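Alpha-glucosidase (Bacteroides thetaiotaomicron, PDB 5XFM) hydrolyses beta-L-arabinopyranosides and alpha-galactosides as a bifunctional, calcium-binding member of glycoside hydrolase family 97. Local coordinates at residues A[161-165]-A[166-170]; A[456-459]-A[460-464]; A[471-474]-A[475-478]. The protein carries 1 engineered substitution. All blocks are in the same frame, centred on the assembly; numbering follows the deposited sequence.

Contact 1 (A[161-165]-A[166-170]); sequences DAMIG and WKRTK
Met163 and Lys170 meet first through their backbones: Met163 N donates to Lys170 O at 2.8 Å. One residue further in, Lys170 N returns a bond to Ile164 O at 3.1 Å, and the two together pull the ends of 163-170 side by side. The Lys170 side chain then runs out over Ile164, its CD packing 3.8 Å from Ile164 CG1, the branch that a chi1 of 62° turns toward the lysine chain. Past CD the chain stays extended and carries NZ off to a salt bridge with Glu175. Met163 adds to this tight part from its own flank. Its thioether chain is bent at both chi2 and chi3 and curls under Arg168, bringing Met163 CE to 3.2 Å from Arg168 O.

Between the paired ends the chain reverses through two overlapping beta turns. Arg168 N reaches back to Gly165 O at 3.2 Å, closing a type II-like turn at 165-168. This runs into a left-handed turn of type III', close to I', at 166-169, where Thr169 N bonds to Trp166 O at 3.0 Å. The loop lies between strands 153-156 and 178-182 of the N-terminal domain, and the chain leaving it soon reaches Glu174, a calcium ligand.

Toward solvent the packing loosens at the outer end of Arg168. Met163 CB lies over one face of the guanidinium, toward its rim, 3.6 Å from Arg168 NH2, while NH2 itself bonds to Asn243. Arg168 is exposed and also touches a crystal neighbour, which may influence its pose. Trp166, likewise exposed, swings away from 161-165; its side chain rests on Gln373, and Lys167 CG sits over one face of the indole.

Contact 2 (A[456-459]-A[460-464]); sequences ASEN and MVFNQ. With CA (calcium ion), chain E.
Glu458 O does double duty toward a single residue, Phe462: it accepts the backbone N-H of Phe462 at 2.9 Å and also sits over one face of the same residue's ring, 3.2 Å from Phe462 CG. The ring therefore lies back across the helix turn that its own N-H closes. Beyond the carbonyl it covers the Glu458 side chain, with Phe462 CE2 3.6 Å from Glu458 CG and equally near OE1; carboxylate and ring planes are 39° apart.

That overlap depends on how Glu458 leaves the helix. Its CG stands between the backbone N and the carbonyl carbon (chi1 72°), after which the chain extends straight to the metal. Glu458 OE2 binds calcium at 2.6 Å, while OE1 accepts a 2.7 Å bond from water 1, itself a long calcium ligand, and this second hold should limit rotation of the carboxylate. Trp301 also touches Glu458 and Phe462.

Around the short helix 458-462, the bonds to Ser457 O from Met460 N and Val461 N are weak, whereas Asn463 N meets Asn459 O at 2.8 Å. Asn463 then caps the next helix through His465 N.

With Glu174 and Glu452, Glu458 completes a three-glutamate calcium site, consistent with the calcium found in the active site of family 97 relatives.

Contact 3 (A[471-474]-A[475-478]); sequences AFNT and CLHP
Leu476 folds back over the last turn of helix 470-474, where it covers Phe472. Starting at its root, Leu476 CB lies against the carbonyl of Asn473, 3.4 Å from Asn473 O. CG comes next and sits against Phe472 O at 3.3 Å. With CG anti to the carbonyl carbon (chi1 -70°), the branch point is swung back along the helix, and the CD1 methyl arrives over one face of the Phe472 ring. It makes a CH-pi contact there, 24° off the ring normal and offset toward the rim, with Leu476 CD1 3.6 Å from Phe472 CE2. The leucine also touches Tyr177 of the N-terminal domain.

Asn473 O accepts two backbone bonds. His477 N approaches it at 3.0 Å almost in line with the carbonyl, while Leu476 N bonds from far above the carbonyl plane at 2.9 Å. The His477 imidazole then lays its face over the same oxygen, which stands 3.0 Å above the plane and over the ring centre. Three groups thus crowd round one carbonyl.

Cys475 N bonds to Ala471 O at 2.9 Å, with a weak second bond to Phe472 O. Three residues on, after His477 N, the pattern ends: Pro478 has no N-H for Thr474 O, and presents its CD to that oxygen at 3.1 Å instead. The ring of Pro478 continues onto Val568 and Leu570, and Cys475 onto Val568 and Val583.

The result is a helix C-terminus where i to i+3 and i to i+4 bonds share one carbonyl, ended by a proline and set at the junction between the barrel domain and the beta-sheet of the C-terminal domain.

Overall arrangement
The three contacts follow in chain order and divide between two domains. Contact 1 lies in the N-terminal domain, in the loop between strands 153-156 and 178-182; contacts 2 and 3 belong to the TIM-barrel domain. Contact 2 is built on helix 458-462, and contact 3 spans the end of helix 470-474 and the loop after it. Centres of contacts 1 and 2 are about 18 Å apart, those of 2 and 3 about 15 Å, and those of 1 and 3 about 25 Å. None touch: nearest atoms are about 8 Å apart between contacts 1 and 2 and about 7 Å between 2 and 3. Both domains contribute to the one calcium site, whereas contact 3 faces the C-terminal sheet.

Contact 1 (A[161-165]-A[166-170])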
loop_
_atom_site.group_PDB
_atom_site.type_symbol
_atom_site.label_atom_id
_atom_site.label_comp_id
_atom_site.label_asym_id
_atom_site.label_seq_id
_atom_site.Cartn_x
_atom_site.Cartn_y
_atom_site.Cartn_z
ATOM N N ASP A 161 9.366 10.210 -14.599
ATOM C CA ASP A 161 8.875 10.819 -15.828
ATOM C C ASP A 161 7.724 9.968 -16.339
ATOM O O ASP A 161 7.540 8.830 -15.895
ATOM C CB ASP A 161 9.965 10.918 -16.903
ATOM C CG ASP A 161 11.139 11.778 -16.480
ATOM O OD1 ASP A 161 10.909 12.892 -15.962
ATOM O OD2 ASP A 161 12.295 11.338 -16.676
ATOM N N ALA A 162 6.931 10.531 -17.241
ATOM C CA ALA A 162 5.859 9.782 -17.871
ATOM C C ALA A 162 6.385 9.086 -19.119
ATOM O O ALA A 162 7.237 9.632 -19.817
ATOM C CB ALA A 162 4.690 10.699 -18.213
ATOM N N MET A 163 5.865 7.888 -19.388
ATOM C CA MET A 163 6.135 7.141 -20.627
ATOM C C MET A 163 7.598 6.691 -20.772
ATOM O O MET A 163 8.106 6.599 -21.885
ATOM C CB MET A 163 5.752 7.963 -21.869
ATOM C CG MET A 163 4.428 8.724 -21.771
ATOM S SD MET A 163 3.076 7.751 -21.108
ATOM C CE MET A 163 2.965 6.397 -22.279
ATOM N N ILE A 164 8.280 6.432 -19.662
ATOM C CA ILE A 164 9.591 5.796 -19.721
ATOM C C ILE A 164 9.468 4.375 -19.177
ATOM O O ILE A 164 8.359 3.894 -18.938
ATOM C CB ILE A 164 10.665 6.570 -18.927
ATOM C CG1 ILE A 164 10.296 6.626 -17.444
ATOM C CG2 ILE A 164 10.858 7.972 -19.501
ATOM C CD1 ILE A 164 11.420 7.106 -16.549
ATOM N N GLY A 165 10.599 3.695 -19.014
ATOM C CA GLY A 165 10.590 2.335 -18.504
ATOM C C GLY A 165 10.090 1.328 -19.531
ATOM O O GLY A 165 9.950 1.645 -20.713
ATOM N N TRP A 166 9.804 0.115 -19.068
ATOM C CA TRP A 166 9.418 -0.990 -19.936
ATOM C C TRP A 166 8.160 -0.687 -20.755
ATOM O O TRP A 166 7.083 -0.457 -20.202
ATOM C CB TRP A 166 9.209 -2.262 -19.108
ATOM C CG TRP A 166 8.744 -3.442 -19.903
ATOM C CD1 TRP A 166 7.517 -4.044 -19.848
ATOM C CD2 TRP A 166 9.510 -4.180 -20.871
ATOM N NE1 TRP A 166 7.473 -5.107 -20.725
ATOM C CE2 TRP A 166 8.681 -5.209 -21.365
ATOM C CE3 TRP A 166 10.812 -4.063 -21.370
ATOM C CZ2 TRP A 166 9.115 -6.121 -22.334
ATOM C CZ3 TRP A 166 11.241 -4.972 -22.334
ATOM C CH2 TRP A 166 10.393 -5.984 -22.802
ATOM N N LYS A 167 8.330 -0.661 -22.072
ATOM C CA LYS A 167 7.254 -0.399 -23.020
ATOM C C LYS A 167 6.462 0.882 -22.711
ATOM O O LYS A 167 5.245 0.936 -22.930
ATOM C CB LYS A 167 6.308 -1.601 -23.069
ATOM C CG LYS A 167 6.993 -2.915 -23.414
ATOM C CD LYS A 167 7.535 -2.904 -24.831
ATOM C CE LYS A 167 8.213 -4.220 -25.180
ATOM N NZ LYS A 167 8.930 -4.134 -26.483
ATOM N N ARG A 168 7.166 1.911 -22.238
ATOM C CA ARG A 168 6.558 3.211 -21.933
ATOM C C ARG A 168 5.435 3.109 -20.899
ATOM O O ARG A 168 4.478 3.876 -20.945
ATOM C CB ARG A 168 6.024 3.848 -23.228
ATOM C CG ARG A 168 7.082 4.094 -24.314
ATOM C CD ARG A 168 6.460 4.598 -25.624
ATOM N NE ARG A 168 5.584 5.762 -25.488
ATOM C CZ ARG A 168 5.992 7.025 -25.549
ATOM N NH1 ARG A 168 7.271 7.308 -25.745
ATOM N NH2 ARG A 168 5.114 8.011 -25.421
ATOM N N THR A 169 5.564 2.172 -19.961
ATOM C CA THR A 169 4.520 1.930 -18.963
ATOM C C THR A 169 4.599 2.756 -17.672
ATOM O O THR A 169 3.717 2.645 -16.821
ATOM C CB THR A 169 4.481 0.452 -18.551
ATOM O OG1 THR A 169 5.802 0.029 -18.198
ATOM C CG2 THR A 169 3.977 -0.402 -19.691
ATOM N N LYS A 170 5.645 3.563 -17.510
ATOM C CA LYS A 170 5.745 4.413 -16.330
ATOM C C LYS A 170 4.879 5.670 -16.488
ATOM O O LYS A 170 4.642 6.120 -17.612
ATOM C CB LYS A 170 7.215 4.768 -16.041
ATOM C CG LYS A 170 7.870 3.725 -15.133
ATOM C CD LYS A 170 9.352 3.939 -14.904
ATOM C CE LYS A 170 9.905 2.789 -14.059
ATOM N NZ LYS A 170 11.165 3.110 -13.327
#

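Contact 2 (A[456-459]-A[460-464])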
loop_
_atom_site.group_PDB
_atom_site.type_symbol
_atom_site.label_atom_id
_atom_site.label_comp_id
_atom_site.label_asym_id
_atom_site.label_seq_id
_atom_site.Cartn_x
_atom_site.Cartn_y
_atom_site.Cartn_z
ATOM N N ALA A 456 8.777 -4.675 -6.545
ATOM C CA ALA A 456 8.492 -6.024 -6.065
ATOM C C ALA A 456 9.687 -6.959 -6.241
ATOM O O ALA A 456 10.733 -6.569 -6.762
ATOM C CB ALA A 456 7.268 -6.592 -6.774
ATOM N N SER A 457 9.514 -8.192 -5.782
ATOM C CA SER A 457 10.565 -9.200 -5.799
ATOM C C SER A 457 11.101 -9.492 -7.199
ATOM O O SER A 457 12.223 -9.984 -7.345
ATOM C CB SER A 457 10.041 -10.484 -5.149
ATOM O OG SER A 457 9.032 -11.080 -5.947
ATOM N N GLU A 458 10.297 -9.194 -8.222
ATOM C CA GLU A 458 10.716 -9.368 -9.617
ATOM C C GLU A 458 12.027 -8.627 -9.884
ATOM O O GLU A 458 12.881 -9.101 -10.633
ATOM C CB GLU A 458 9.618 -8.890 -10.589
ATOM C CG GLU A 458 9.426 -7.369 -10.650
ATOM C CD GLU A 458 8.396 -6.921 -11.683
ATOM O OE1 GLU A 458 8.057 -7.714 -12.593
ATOM O OE2 GLU A 458 7.932 -5.760 -11.584
ATOM N N ASN A 459 12.194 -7.474 -9.244
ATOM C CA ASN A 459 13.382 -6.674 -9.466
ATOM C C ASN A 459 14.621 -7.401 -8.946
ATOM O O ASN A 459 15.697 -7.301 -9.537
ATOM C CB ASN A 459 13.222 -5.294 -8.822
ATOM C CG ASN A 459 12.100 -4.485 -9.457
ATOM O OD1 ASN A 459 11.055 -4.257 -8.847
ATOM N ND2 ASN A 459 12.317 -4.045 -10.689
ATOM N N MET A 460 14.460 -8.166 -7.870
ATOM C CA MET A 460 15.570 -8.959 -7.359
ATOM C C MET A 460 15.973 -10.013 -8.390
ATOM O O MET A 460 17.147 -10.356 -8.504
ATOM C CB MET A 460 15.215 -9.619 -6.029
ATOM C CG MET A 460 14.994 -8.641 -4.877
ATOM S SD MET A 460 14.429 -9.502 -3.395
ATOM C CE MET A 460 15.675 -10.793 -3.285
ATOM N N VAL A 461 15.004 -10.530 -9.139
ATOM C CA VAL A 461 15.326 -11.462 -10.214
ATOM C C VAL A 461 16.043 -10.709 -11.323
ATOM O O VAL A 461 16.972 -11.232 -11.946
ATOM C CB VAL A 461 14.075 -12.174 -10.779
ATOM C CG1 VAL A 461 14.483 -13.237 -11.792
ATOM C CG2 VAL A 461 13.273 -12.800 -9.659
ATOM N N PHE A 462 15.620 -9.469 -11.564
ATOM C CA PHE A 462 16.153 -8.717 -12.692
ATOM C C PHE A 462 17.570 -8.207 -12.446
ATOM O O PHE A 462 18.395 -8.200 -13.355
ATOM C CB PHE A 462 15.250 -7.527 -13.022
ATOM C CG PHE A 462 13.857 -7.910 -13.427
ATOM C CD1 PHE A 462 13.601 -9.134 -14.019
ATOM C CD2 PHE A 462 12.802 -7.029 -13.231
ATOM C CE1 PHE A 462 12.315 -9.483 -14.393
ATOM C CE2 PHE A 462 11.517 -7.373 -13.605
ATOM C CZ PHE A 462 11.273 -8.600 -14.185
ATOM N N ASN A 463 17.853 -7.793 -11.216
ATOM C CA ASN A 463 19.052 -7.008 -10.946
ATOM C C ASN A 463 19.616 -7.277 -9.555
ATOM O O ASN A 463 18.898 -7.213 -8.557
ATOM C CB ASN A 463 18.725 -5.514 -11.122
ATOM C CG ASN A 463 19.950 -4.597 -11.005
ATOM O OD1 ASN A 463 20.967 -4.941 -10.400
ATOM N ND2 ASN A 463 19.839 -3.409 -11.586
ATOM N N GLN A 464 20.914 -7.565 -9.510
ATOM C CA GLN A 464 21.632 -7.863 -8.273
ATOM C C GLN A 464 21.540 -6.723 -7.264
ATOM O O GLN A 464 21.586 -6.948 -6.053
ATOM C CB GLN A 464 23.108 -8.147 -8.577
ATOM C CG GLN A 464 23.922 -8.565 -7.362
ATOM C CD GLN A 464 23.419 -9.858 -6.758
ATOM O OE1 GLN A 464 23.065 -10.798 -7.476
ATOM N NE2 GLN A 464 23.372 -9.913 -5.433
HETATM CA CA CA E . 5.668 -4.642 -12.124
HETATM O O HOH W 1 7.042 -5.865 -14.296
HETATM O O HOH W 2 4.350 -3.704 -13.843
HETATM O O HOH W 3 7.281 -3.655 -13.765
HETATM O O HOH W 4 4.333 -6.601 -12.577
#

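Contact 3 (A[471-474]-A[475-478])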
loop_
_atom_site.group_PDB
_atom_site.type_symbol
_atom_site.label_atom_id
_atom_site.label_comp_id
_atom_site.label_asym_id
_atom_site.label_seq_id
_atom_site.Cartn_x
_atom_site.Cartn_y
_atom_site.Cartn_z
ATOM N N ALA A 471 17.042 -6.041 2.168
ATOM C CA ALA A 471 16.808 -5.856 3.596
ATOM C C ALA A 471 16.376 -4.425 3.914
ATOM O O ALA A 471 15.442 -4.209 4.672
ATOM C CB ALA A 471 18.052 -6.232 4.385
ATOM N N PHE A 472 17.046 -3.460 3.297
ATOM C CA PHE A 472 16.734 -2.040 3.447
ATOM C C PHE A 472 15.253 -1.730 3.130
ATOM O O PHE A 472 14.525 -1.145 3.957
ATOM C CB PHE A 472 17.695 -1.241 2.550
ATOM C CG PHE A 472 17.404 0.231 2.466
ATOM C CD1 PHE A 472 17.625 1.058 3.555
ATOM C CD2 PHE A 472 16.975 0.795 1.274
ATOM C CE1 PHE A 472 17.379 2.417 3.469
ATOM C CE2 PHE A 472 16.732 2.150 1.179
ATOM C CZ PHE A 472 16.931 2.964 2.278
ATOM N N ASN A 473 14.804 -2.148 1.948
ATOM C CA ASN A 473 13.426 -1.910 1.522
ATOM C C ASN A 473 12.410 -2.673 2.373
ATOM O O ASN A 473 11.330 -2.144 2.703
ATOM C CB ASN A 473 13.264 -2.278 0.044
ATOM C CG ASN A 473 14.026 -1.338 -0.877
ATOM O OD1 ASN A 473 14.853 -1.769 -1.689
ATOM N ND2 ASN A 473 13.751 -0.043 -0.751
ATOM N N THR A 474 12.761 -3.903 2.749
ATOM C CA THR A 474 11.946 -4.681 3.688
ATOM C C THR A 474 11.797 -3.938 5.021
ATOM O O THR A 474 10.756 -4.006 5.669
ATOM C CB THR A 474 12.542 -6.079 3.932
ATOM O OG1 THR A 474 12.645 -6.775 2.685
ATOM C CG2 THR A 474 11.667 -6.893 4.873
ATOM N N CYS A 475 12.840 -3.221 5.421
ATOM C CA CYS A 475 12.800 -2.454 6.659
ATOM C C CYS A 475 12.195 -1.083 6.424
ATOM O O CYS A 475 12.111 -0.270 7.345
ATOM C CB CYS A 475 14.201 -2.304 7.263
ATOM S SG CYS A 475 14.835 -3.798 8.044
ATOM N N LEU A 476 11.793 -0.809 5.189
ATOM C CA LEU A 476 11.020 0.406 4.947
ATOM C C LEU A 476 9.509 0.146 4.900
ATOM O O LEU A 476 8.730 0.876 5.527
ATOM C CB LEU A 476 11.474 1.079 3.648
ATOM C CG LEU A 476 12.858 1.721 3.686
ATOM C CD1 LEU A 476 13.287 2.117 2.296
ATOM C CD2 LEU A 476 12.885 2.927 4.618
ATOM N N HIS A 477 9.105 -0.915 4.201
ATOM C CA HIS A 477 7.688 -1.127 3.860
ATOM C C HIS A 477 6.654 -1.112 4.995
ATOM O O HIS A 477 5.595 -0.511 4.830
ATOM C CB HIS A 477 7.554 -2.441 3.096
ATOM C CG HIS A 477 8.301 -2.441 1.802
ATOM N ND1 HIS A 477 8.440 -1.308 1.031
ATOM C CD2 HIS A 477 8.997 -3.416 1.171
ATOM C CE1 HIS A 477 9.170 -1.590 -0.033
ATOM N NE2 HIS A 477 9.518 -2.862 0.027
ATOM N N PRO A 478 6.945 -1.750 6.143
ATOM C CA PRO A 478 5.919 -1.699 7.189
ATOM C C PRO A 478 5.669 -0.294 7.737
ATOM O O PRO A 478 4.607 -0.056 8.310
ATOM C CB PRO A 478 6.476 -2.626 8.279
ATOM C CG PRO A 478 7.900 -2.854 7.932
ATOM C CD PRO A 478 7.993 -2.735 6.457
#